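Local coordinates for WAP, Kazal, immunoglobulin, Kunitz and NTR domain-containing protein 2 (Mus musculus, PDB 6MAA), which probably inhibits serine proteases and metalloproteases through several inhibitor domains and blocks the activity of mature myostatin, but not that of activin, at residues M21-C29 with C36-C45; C47-T58 with Y67-S78. One frame throughout, in Å; residues are numbered along the deposited sequence.

Contact 1 (M21-C29 with C36-C45)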
loop_
_atom_site.group_PDB
_atom_site.type_symbol
_atom_site.label_atom_id
_atom_site.label_comp_id
_atom_site.label_asym_id
_atom_site.label_seq_id
_atom_site.Cartn_x
_atom_site.Cartn_y
_atom_site.Cartn_z
ATOM N N MET A 21 3.103 16.151 17.565
ATOM C CA MET A 21 3.381 15.654 16.227
ATOM C C MET A 21 2.107 15.104 15.593
ATOM O O MET A 21 1.179 14.662 16.280
ATOM C CB MET A 21 4.421 14.542 16.279
ATOM C CG MET A 21 5.795 15.044 16.721
ATOM S SD MET A 21 7.090 13.802 16.630
ATOM C CE MET A 21 6.443 12.577 17.758
ATOM N N ALA A 22 2.068 15.140 14.264
ATOM C CA ALA A 22 0.950 14.565 13.529
ATOM C C ALA A 22 1.105 13.053 13.417
ATOM O O ALA A 22 2.221 12.526 13.415
ATOM C CB ALA A 22 0.868 15.182 12.133
ATOM N N THR A 23 -0.031 12.352 13.316
ATOM C CA THR A 23 -0.044 10.894 13.236
ATOM C C THR A 23 -1.073 10.421 12.210
ATOM O O THR A 23 -2.015 11.135 11.862
ATOM C CB THR A 23 -0.358 10.235 14.590
ATOM O OG1 THR A 23 -1.723 10.496 14.942
ATOM C CG2 THR A 23 0.566 10.744 15.697
ATOM N N CYS A 24 -0.896 9.180 11.757
ATOM C CA CYS A 24 -1.710 8.576 10.703
ATOM C C CYS A 24 -2.932 7.806 11.208
ATOM O O CYS A 24 -3.707 7.317 10.379
ATOM C CB CYS A 24 -0.850 7.633 9.851
ATOM S SG CYS A 24 0.101 8.455 8.549
ATOM N N ASP A 25 -3.138 7.707 12.528
ATOM C CA ASP A 25 -4.151 6.807 13.088
ATOM C C ASP A 25 -5.514 6.966 12.425
ATOM O O ASP A 25 -6.169 5.975 12.083
ATOM C CB ASP A 25 -4.290 7.041 14.595
ATOM C CG ASP A 25 -3.004 6.795 15.348
ATOM O OD1 ASP A 25 -2.068 7.598 15.185
ATOM O OD2 ASP A 25 -2.928 5.803 16.100
ATOM N N HIS A 26 -5.982 8.205 12.276
ATOM C CA HIS A 26 -7.324 8.463 11.778
ATOM C C HIS A 26 -7.362 8.803 10.295
ATOM O O HIS A 26 -8.327 9.427 9.832
ATOM C CB HIS A 26 -8.019 9.525 12.627
ATOM C CG HIS A 26 -8.375 9.049 13.993
ATOM N ND1 HIS A 26 -9.282 8.033 14.207
ATOM C CD2 HIS A 26 -7.955 9.439 15.218
ATOM C CE1 HIS A 26 -9.407 7.821 15.503
ATOM N NE2 HIS A 26 -8.615 8.665 16.141
ATOM N N PHE A 27 -6.365 8.359 9.536
ATOM C CA PHE A 27 -6.343 8.509 8.092
ATOM C C PHE A 27 -6.259 7.139 7.440
ATOM O O PHE A 27 -5.738 6.188 8.028
ATOM C CB PHE A 27 -5.154 9.369 7.646
ATOM C CG PHE A 27 -5.255 10.793 8.096
ATOM C CD1 PHE A 27 -5.930 11.729 7.332
ATOM C CD2 PHE A 27 -4.696 11.194 9.295
ATOM C CE1 PHE A 27 -6.038 13.050 7.755
ATOM C CE2 PHE A 27 -4.804 12.502 9.725
ATOM C CZ PHE A 27 -5.468 13.434 8.953
ATOM N N MET A 28 -6.788 7.051 6.222
ATOM C CA MET A 28 -6.658 5.860 5.400
ATOM C C MET A 28 -6.324 6.282 3.981
ATOM O O MET A 28 -6.729 7.349 3.519
ATOM C CB MET A 28 -7.965 5.047 5.404
ATOM C CG MET A 28 -7.851 3.653 4.796
ATOM S SD MET A 28 -9.410 2.752 4.898
ATOM C CE MET A 28 -10.389 3.658 3.707
ATOM N N CYS A 29 -5.582 5.432 3.289
ATOM C CA CYS A 29 -5.220 5.658 1.899
ATOM C C CYS A 29 -5.991 4.668 1.038
ATOM O O CYS A 29 -5.829 3.453 1.191
ATOM C CB CYS A 29 -3.715 5.489 1.722
ATOM S SG CYS A 29 -2.771 6.802 2.530
ATOM N N CYS A 36 -0.542 5.267 4.860
ATOM C CA CYS A 36 -0.313 6.624 5.329
ATOM C C CYS A 36 1.071 6.735 5.956
ATOM O O CYS A 36 1.541 5.815 6.634
ATOM C CB CYS A 36 -1.393 6.998 6.346
ATOM S SG CYS A 36 -1.276 8.657 7.057
ATOM N N ASP A 37 1.721 7.869 5.709
ATOM C CA ASP A 37 2.976 8.252 6.340
ATOM C C ASP A 37 2.860 9.729 6.695
ATOM O O ASP A 37 2.005 10.440 6.161
ATOM C CB ASP A 37 4.158 8.020 5.372
ATOM C CG ASP A 37 5.516 7.906 6.074
ATOM O OD1 ASP A 37 5.612 8.058 7.311
ATOM O OD2 ASP A 37 6.506 7.659 5.362
ATOM N N ILE A 38 3.701 10.189 7.618
ATOM C CA ILE A 38 3.737 11.595 8.011
ATOM C C ILE A 38 4.994 12.214 7.415
ATOM O O ILE A 38 6.115 11.825 7.767
ATOM C CB ILE A 38 3.690 11.772 9.538
ATOM C CG1 ILE A 38 2.377 11.225 10.113
ATOM C CG2 ILE A 38 3.881 13.243 9.920
ATOM C CD1 ILE A 38 1.148 11.963 9.648
ATOM N N TRP A 39 4.809 13.184 6.520
ATOM C CA TRP A 39 5.915 13.919 5.918
ATOM C C TRP A 39 5.704 15.408 6.135
ATOM O O TRP A 39 4.637 15.939 5.816
ATOM C CB TRP A 39 6.018 13.610 4.422
ATOM C CG TRP A 39 6.874 12.421 4.149
ATOM C CD1 TRP A 39 6.521 11.108 4.284
ATOM C CD2 TRP A 39 8.238 12.428 3.705
ATOM N NE1 TRP A 39 7.580 10.300 3.948
ATOM C CE2 TRP A 39 8.644 11.085 3.586
ATOM C CE3 TRP A 39 9.149 13.439 3.389
ATOM C CZ2 TRP A 39 9.930 10.727 3.171
ATOM C CZ3 TRP A 39 10.424 13.081 2.977
ATOM C CH2 TRP A 39 10.799 11.738 2.872
ATOM N N ASP A 40 6.727 16.076 6.671
ATOM C CA ASP A 40 6.646 17.500 6.995
ATOM C C ASP A 40 5.387 17.819 7.799
ATOM O O ASP A 40 4.707 18.820 7.569
ATOM C CB ASP A 40 6.764 18.376 5.747
ATOM C CG ASP A 40 8.103 18.226 5.069
ATOM O OD1 ASP A 40 9.065 17.857 5.767
ATOM O OD2 ASP A 40 8.196 18.482 3.850
ATOM N N GLY A 41 5.064 16.940 8.744
ATOM C CA GLY A 41 3.953 17.181 9.631
ATOM C C GLY A 41 2.577 16.986 9.039
ATOM O O GLY A 41 1.601 17.424 9.659
ATOM N N GLN A 42 2.457 16.352 7.874
ATOM C CA GLN A 42 1.161 16.121 7.251
ATOM C C GLN A 42 1.040 14.681 6.790
ATOM O O GLN A 42 2.022 14.077 6.339
ATOM C CB GLN A 42 0.955 17.036 6.034
ATOM C CG GLN A 42 1.086 18.521 6.339
ATOM C CD GLN A 42 0.733 19.392 5.151
ATOM O OE1 GLN A 42 -0.404 19.845 5.017
ATOM N NE2 GLN A 42 1.703 19.626 4.278
ATOM N N PRO A 43 -0.165 14.107 6.860
ATOM C CA PRO A 43 -0.380 12.760 6.318
ATOM C C PRO A 43 -0.305 12.762 4.798
ATOM O O PRO A 43 -0.834 13.654 4.130
ATOM C CB PRO A 43 -1.795 12.409 6.795
ATOM C CG PRO A 43 -2.474 13.719 6.921
ATOM C CD PRO A 43 -1.404 14.673 7.426
ATOM N N VAL A 44 0.371 11.743 4.261
ATOM C CA VAL A 44 0.481 11.507 2.827
ATOM C C VAL A 44 0.340 10.007 2.600
ATOM O O VAL A 44 0.460 9.205 3.527
ATOM C CB VAL A 44 1.832 12.013 2.257
ATOM C CG1 VAL A 44 1.986 13.524 2.451
ATOM C CG2 VAL A 44 2.992 11.266 2.902
ATOM N N CYS A 45 0.080 9.623 1.352
ATOM C CA CYS A 45 -0.032 8.217 0.975
ATOM C C CYS A 45 1.181 7.794 0.159
ATOM O O CYS A 45 1.578 8.492 -0.781
ATOM C CB CYS A 45 -1.314 7.966 0.181
ATOM S SG CYS A 45 -2.795 8.277 1.145
#

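Contact 2 (C47-T58 with Y67-S78). With NO3 (nitrate ion), chain D; NO3 (nitrate ion), chain C.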
loop_
_atom_site.group_PDB
_atom_site.type_symbol
_atom_site.label_atom_id
_atom_site.label_comp_id
_atom_site.label_asym_id
_atom_site.label_seq_id
_atom_site.Cartn_x
_atom_site.Cartn_y
_atom_site.Cartn_z
ATOM N N CYS A 47 3.466 4.100 -1.343
ATOM C CA CYS A 47 3.433 2.668 -1.608
ATOM C C CYS A 47 4.336 1.915 -0.633
ATOM O O CYS A 47 5.471 2.323 -0.376
ATOM C CB CYS A 47 3.873 2.382 -3.044
ATOM S SG CYS A 47 2.803 3.095 -4.331
ATOM N N LYS A 48 3.834 0.787 -0.116
ATOM C CA LYS A 48 4.576 0.024 0.892
ATOM C C LYS A 48 5.821 -0.649 0.309
ATOM O O LYS A 48 6.915 -0.551 0.878
ATOM C CB LYS A 48 3.655 -1.002 1.556
ATOM C CG LYS A 48 2.637 -0.381 2.489
ATOM C CD LYS A 48 1.688 -1.419 3.060
ATOM C CE LYS A 48 0.646 -1.844 2.034
ATOM N NZ LYS A 48 -0.414 -2.708 2.631
ATOM N N ASP A 49 5.668 -1.369 -0.800
ATOM C CA ASP A 49 6.801 -1.944 -1.539
ATOM C C ASP A 49 7.664 -2.893 -0.703
ATOM O O ASP A 49 8.889 -2.910 -0.829
ATOM C CB ASP A 49 7.673 -0.866 -2.181
ATOM C CG ASP A 49 7.122 -0.376 -3.488
ATOM O OD1 ASP A 49 6.324 -1.107 -4.108
ATOM O OD2 ASP A 49 7.501 0.741 -3.896
ATOM N N ARG A 50 7.034 -3.717 0.129
ATOM C CA ARG A 50 7.784 -4.684 0.926
ATOM C C ARG A 50 6.911 -5.911 1.101
ATOM O O ARG A 50 5.835 -5.811 1.696
ATOM C CB ARG A 50 8.168 -4.102 2.292
ATOM C CG ARG A 50 8.971 -5.069 3.168
ATOM C CD ARG A 50 9.449 -4.419 4.468
ATOM N NE ARG A 50 8.332 -4.073 5.342
ATOM C CZ ARG A 50 7.910 -4.814 6.364
ATOM N NH1 ARG A 50 8.514 -5.955 6.667
ATOM N NH2 ARG A 50 6.878 -4.407 7.090
ATOM N N CYS A 51 7.366 -7.058 0.597
ATOM C CA CYS A 51 6.547 -8.263 0.602
ATOM C C CYS A 51 7.395 -9.482 0.934
ATOM O O CYS A 51 8.578 -9.540 0.601
ATOM C CB CYS A 51 5.930 -8.500 -0.779
ATOM S SG CYS A 51 4.795 -7.203 -1.333
ATOM N N GLU A 52 6.765 -10.478 1.556
ATOM C CA GLU A 52 7.439 -11.749 1.781
ATOM C C GLU A 52 7.596 -12.516 0.474
ATOM O O GLU A 52 6.671 -12.582 -0.344
ATOM C CB GLU A 52 6.620 -12.620 2.728
ATOM C CG GLU A 52 6.528 -12.081 4.132
ATOM C CD GLU A 52 6.130 -13.145 5.123
ATOM O OE1 GLU A 52 6.367 -14.337 4.840
ATOM O OE2 GLU A 52 5.580 -12.789 6.182
ATOM N N LYS A 53 8.763 -13.141 0.298
ATOM C CA LYS A 53 8.960 -14.078 -0.807
ATOM C C LYS A 53 8.363 -15.438 -0.442
ATOM O O LYS A 53 9.050 -16.447 -0.283
ATOM C CB LYS A 53 10.425 -14.197 -1.205
ATOM C CG LYS A 53 10.586 -14.838 -2.585
ATOM C CD LYS A 53 12.009 -15.259 -2.884
ATOM C CE LYS A 53 12.397 -16.480 -2.083
ATOM N NZ LYS A 53 13.720 -17.005 -2.521
ATOM N N GLU A 54 7.051 -15.432 -0.286
ATOM C CA GLU A 54 6.288 -16.631 0.050
ATOM C C GLU A 54 5.328 -16.827 -1.109
ATOM O O GLU A 54 4.423 -15.995 -1.303
ATOM C CB GLU A 54 5.518 -16.395 1.351
ATOM C CG GLU A 54 4.839 -17.630 1.922
ATOM C CD GLU A 54 5.825 -18.723 2.263
ATOM O OE1 GLU A 54 5.877 -19.730 1.525
ATOM O OE2 GLU A 54 6.567 -18.561 3.255
ATOM N N PRO A 55 5.489 -17.871 -1.921
ATOM C CA PRO A 55 4.713 -17.953 -3.163
ATOM C C PRO A 55 3.259 -18.304 -2.911
ATOM O O PRO A 55 2.939 -19.201 -2.131
ATOM C CB PRO A 55 5.421 -19.060 -3.953
ATOM C CG PRO A 55 6.049 -19.912 -2.910
ATOM C CD PRO A 55 6.473 -18.961 -1.816
ATOM N N SER A 56 2.382 -17.575 -3.590
ATOM C CA SER A 56 0.964 -17.892 -3.662
ATOM C C SER A 56 0.486 -17.265 -4.962
ATOM O O SER A 56 -0.034 -16.144 -4.974
ATOM C CB SER A 56 0.225 -17.321 -2.453
ATOM O OG SER A 56 -1.095 -17.823 -2.386
ATOM N N PHE A 57 0.738 -17.955 -6.069
ATOM C CA PHE A 57 0.613 -17.332 -7.380
ATOM C C PHE A 57 -0.804 -16.822 -7.585
ATOM O O PHE A 57 -1.778 -17.533 -7.311
ATOM C CB PHE A 57 0.980 -18.337 -8.464
ATOM C CG PHE A 57 2.358 -18.918 -8.314
ATOM C CD1 PHE A 57 3.422 -18.143 -7.868
ATOM C CD2 PHE A 57 2.584 -20.254 -8.607
ATOM C CE1 PHE A 57 4.688 -18.688 -7.734
ATOM C CE2 PHE A 57 3.843 -20.800 -8.473
ATOM C CZ PHE A 57 4.897 -20.019 -8.043
ATOM N N THR A 58 -0.919 -15.587 -8.073
ATOM C CA THR A 58 -2.193 -14.872 -8.099
ATOM C C THR A 58 -2.422 -14.319 -9.496
ATOM O O THR A 58 -1.680 -13.439 -9.942
ATOM C CB THR A 58 -2.174 -13.731 -7.078
ATOM O OG1 THR A 58 -1.970 -14.264 -5.762
ATOM C CG2 THR A 58 -3.483 -12.959 -7.115
ATOM N N TYR A 67 3.496 -12.970 -7.907
ATOM C CA TYR A 67 4.102 -13.978 -7.041
ATOM C C TYR A 67 3.239 -14.254 -5.808
ATOM O O TYR A 67 3.145 -15.403 -5.353
ATOM C CB TYR A 67 5.512 -13.519 -6.660
ATOM C CG TYR A 67 6.370 -14.560 -5.985
ATOM C CD1 TYR A 67 6.340 -14.722 -4.603
ATOM C CD2 TYR A 67 7.229 -15.375 -6.726
ATOM C CE1 TYR A 67 7.140 -15.664 -3.975
ATOM C CE2 TYR A 67 8.027 -16.325 -6.105
ATOM C CZ TYR A 67 7.975 -16.464 -4.728
ATOM O OH TYR A 67 8.756 -17.404 -4.096
ATOM N N ASN A 68 2.609 -13.216 -5.256
ATOM C CA ASN A 68 1.559 -13.349 -4.248
ATOM C C ASN A 68 0.729 -12.069 -4.268
ATOM O O ASN A 68 0.970 -11.168 -5.074
ATOM C CB ASN A 68 2.108 -13.710 -2.858
ATOM C CG ASN A 68 3.030 -12.648 -2.287
ATOM O OD1 ASN A 68 2.847 -11.454 -2.518
ATOM N ND2 ASN A 68 4.032 -13.089 -1.533
ATOM N N ARG A 69 -0.268 -11.999 -3.385
ATOM C CA ARG A 69 -1.162 -10.843 -3.381
ATOM C C ARG A 69 -0.438 -9.560 -3.001
ATOM O O ARG A 69 -0.798 -8.481 -3.486
ATOM C CB ARG A 69 -2.327 -11.079 -2.426
ATOM C CG ARG A 69 -3.287 -12.141 -2.902
ATOM C CD ARG A 69 -4.541 -12.117 -2.066
ATOM N NE ARG A 69 -5.479 -13.152 -2.471
ATOM C CZ ARG A 69 -6.782 -13.099 -2.226
ATOM N NH1 ARG A 69 -7.290 -12.048 -1.597
ATOM N NH2 ARG A 69 -7.578 -14.080 -2.625
ATOM N N CYS A 70 0.557 -9.647 -2.122
ATOM C CA CYS A 70 1.317 -8.456 -1.766
ATOM C C CYS A 70 2.037 -7.876 -2.983
ATOM O O CYS A 70 2.046 -6.657 -3.184
ATOM C CB CYS A 70 2.288 -8.789 -0.632
ATOM S SG CYS A 70 3.248 -7.397 0.002
ATOM N N PHE A 71 2.627 -8.732 -3.823
ATOM C CA PHE A 71 3.259 -8.224 -5.039
ATOM C C PHE A 71 2.230 -7.658 -6.015
ATOM O O PHE A 71 2.497 -6.657 -6.690
ATOM C CB PHE A 71 4.158 -9.289 -5.675
ATOM C CG PHE A 71 5.405 -9.577 -4.867
ATOM C CD1 PHE A 71 6.477 -8.697 -4.887
ATOM C CD2 PHE A 71 5.483 -10.701 -4.057
ATOM C CE1 PHE A 71 7.613 -8.941 -4.126
ATOM C CE2 PHE A 71 6.614 -10.958 -3.305
ATOM C CZ PHE A 71 7.678 -10.072 -3.334
ATOM N N MET A 72 1.039 -8.260 -6.085
ATOM C CA MET A 72 -0.033 -7.672 -6.884
ATOM C C MET A 72 -0.380 -6.272 -6.386
ATOM O O MET A 72 -0.486 -5.326 -7.178
ATOM C CB MET A 72 -1.268 -8.574 -6.850
ATOM C CG MET A 72 -2.425 -8.073 -7.699
ATOM S SD MET A 72 -3.951 -9.011 -7.473
ATOM C CE MET A 72 -4.392 -8.524 -5.802
ATOM N N ASP A 73 -0.539 -6.118 -5.064
ATOM C CA ASP A 73 -0.863 -4.811 -4.495
ATOM C C ASP A 73 0.231 -3.795 -4.789
ATOM O O ASP A 73 -0.053 -2.609 -5.008
ATOM C CB ASP A 73 -1.019 -4.919 -2.978
ATOM C CG ASP A 73 -2.277 -5.642 -2.547
ATOM O OD1 ASP A 73 -3.163 -5.907 -3.383
ATOM O OD2 ASP A 73 -2.371 -5.933 -1.336
ATOM N N ALA A 74 1.493 -4.231 -4.750
ATOM C CA ALA A 74 2.601 -3.311 -4.992
ATOM C C ALA A 74 2.592 -2.813 -6.430
ATOM O O ALA A 74 2.851 -1.632 -6.685
ATOM C CB ALA A 74 3.935 -3.974 -4.645
ATOM N N GLU A 75 2.258 -3.690 -7.378
ATOM C CA GLU A 75 2.148 -3.256 -8.767
ATOM C C GLU A 75 0.970 -2.309 -8.953
ATOM O O GLU A 75 1.086 -1.301 -9.664
ATOM C CB GLU A 75 2.035 -4.462 -9.696
ATOM C CG GLU A 75 1.965 -4.101 -11.174
ATOM C CD GLU A 75 3.275 -3.548 -11.742
ATOM O OE1 GLU A 75 3.308 -3.284 -12.957
ATOM O OE2 GLU A 75 4.266 -3.373 -10.995
ATOM N N ALA A 76 -0.168 -2.613 -8.323
ATOM C CA ALA A 76 -1.312 -1.708 -8.376
ATOM C C ALA A 76 -0.929 -0.321 -7.876
ATOM O O ALA A 76 -1.251 0.691 -8.508
ATOM C CB ALA A 76 -2.466 -2.273 -7.551
ATOM N N CYS A 77 -0.225 -0.255 -6.742
ATOM C CA CYS A 77 0.157 1.040 -6.192
ATOM C C CYS A 77 1.116 1.766 -7.124
ATOM O O CYS A 77 0.995 2.981 -7.333
ATOM C CB CYS A 77 0.781 0.855 -4.809
ATOM S SG CYS A 77 0.943 2.394 -3.889
ATOM N N SER A 78 2.074 1.035 -7.699
ATOM C CA SER A 78 3.053 1.651 -8.588
ATOM C C SER A 78 2.373 2.289 -9.794
ATOM O O SER A 78 2.792 3.355 -10.266
ATOM C CB SER A 78 4.064 0.590 -9.029
ATOM O OG SER A 78 5.010 1.116 -9.934
HETATM N N NO3 D . 1.634 -21.287 -5.483
HETATM O O1 NO3 D . 1.746 -22.517 -5.776
HETATM O O2 NO3 D . 2.595 -20.686 -4.933
HETATM O O3 NO3 D . 0.558 -20.683 -5.739
HETATM N N NO3 C . 3.246 -10.598 2.109
HETATM O O1 NO3 C . 3.554 -11.227 1.066
HETATM O O2 NO3 C . 4.144 -10.045 2.792
HETATM O O3 NO3 C . 2.033 -10.533 2.472
HETATM O O HOH W 1 -0.341 -4.994 0.162
HETATM O O HOH W 2 -3.996 -15.174 -4.178
#

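Contact 1 (M21-C29 with C36-C45)
C24 and C36, and C29 and C45, are joined by disulfides that fasten the irregular segment 21-29 to the hairpin of strands 36-39 and 42-45. In the first bridge the two cysteines reach each other differently: C36 holds SG anti to its own N, whereas C24 SG lies beside its backbone N, and the S-S torsion closes at -77°. The second bridge links C29 to the neighbouring strand, and C29 SG also rests 4.1 Å from C36 CB, so the sulfurs gather along one side of the hairpin. Between the bridges a type I turn, C24 to F27, closes with F27 N bonded to C24 O. It carries the F27 ring over P43: CG of the proline stands 3.7 Å from the ring centroid, 13° off the normal, a CH-pi contact over the face, while F27 CB lies 4.0 Å from C36 SG. I38 fills the next place along. With CG1 beside the backbone N (chi1 -63°) and a second bend at chi2, its CD1 ends 3.8 Å from C24 SG and 4.1 Å from A22 CB. A22 CB in turn sits 3.4 Å from G41 O, in the type I' turn W39 to Q42 at the hairpin's end. This is the small disulfide-bonded, EGF-like part of a follistatin domain. Between these segments the grip is covalent and apolar, with the polar bonds kept inside each segment; the side chains that meet form a shallow layer, none of them buried, so the two disulfides probably do most of the holding.

Contact 2 (C47-T58 with Y67-S78)
N68, the N-cap of helix 69-79, ties the helix start to the loop 47-58. Its CB lies 3.6 Å from E54 O; chi1 of 62° then turns CG in between the backbone N and the carbonyl carbon, where it lies near E54 O and, at 3.7 Å, O1 of the chain C nitrate. The amide beyond divides its work. OD1 accepts from F71 N, capping the helix; ND2 gives one hydrogen to E54 O (2.9 Å) in a nearly straight bond of 173° and the other to E52 O (2.9 Å), more bent at 134°. Both acceptors lie in the amide plane, which fixes the rotation of the group. N68 CA adds a CA-H...O contact to S56 O, and S56 N donates to Y67 O at 2.9 Å. Y67, with CG anti to its N, lies alongside P55: CE1 approaches P55 CA, the hydroxyl ends 3.5 Å from K53 CG, and E54 N is at the ring edge. Where F71 follows on the helix, C51 of the loop sets CB and SG over one face of its ring, CB 3.6 Å and SG 4.2 Å from the centroid, while E52 O sits at the edge. C51 is disulfide-bonded to C70, and C47 to C77 farther along the helix. The chain C nitrate, probably from the crystallisation liquor, accepts from E52 N; a second lies over F57 and accepts from F57 N. This is a Kazal-like arrangement, the loop with the predicted reactive bond K53-E54 joined to the helix by disulfides and an asparagine. N68 bonds the carbonyls of E52 and E54 flanking K53, consistent with a loop held in shape from behind, as in canonical Kazal inhibitors.

Overall arrangement
Contacts 1 and 2 follow one another along the chain, with centres 23 Å apart on opposite sides of the chain's centre. Contact 1 builds the small hairpin part of this follistatin domain, contact 2 the Kazal part with its helix. Their segments touch nowhere; strand 42-47 links them, with C45 bonded back into contact 1 and C47 forward to the helix. Q32 and S34, near the hairpin's start, also reach helix 69-79, through D73 and C77. The predicted reactive bond K53-E54 belongs to contact 2 alone, and contact 1 lies away from it. Four of the domain's five disulfides fall in these contacts; the fifth joins C59 to C88.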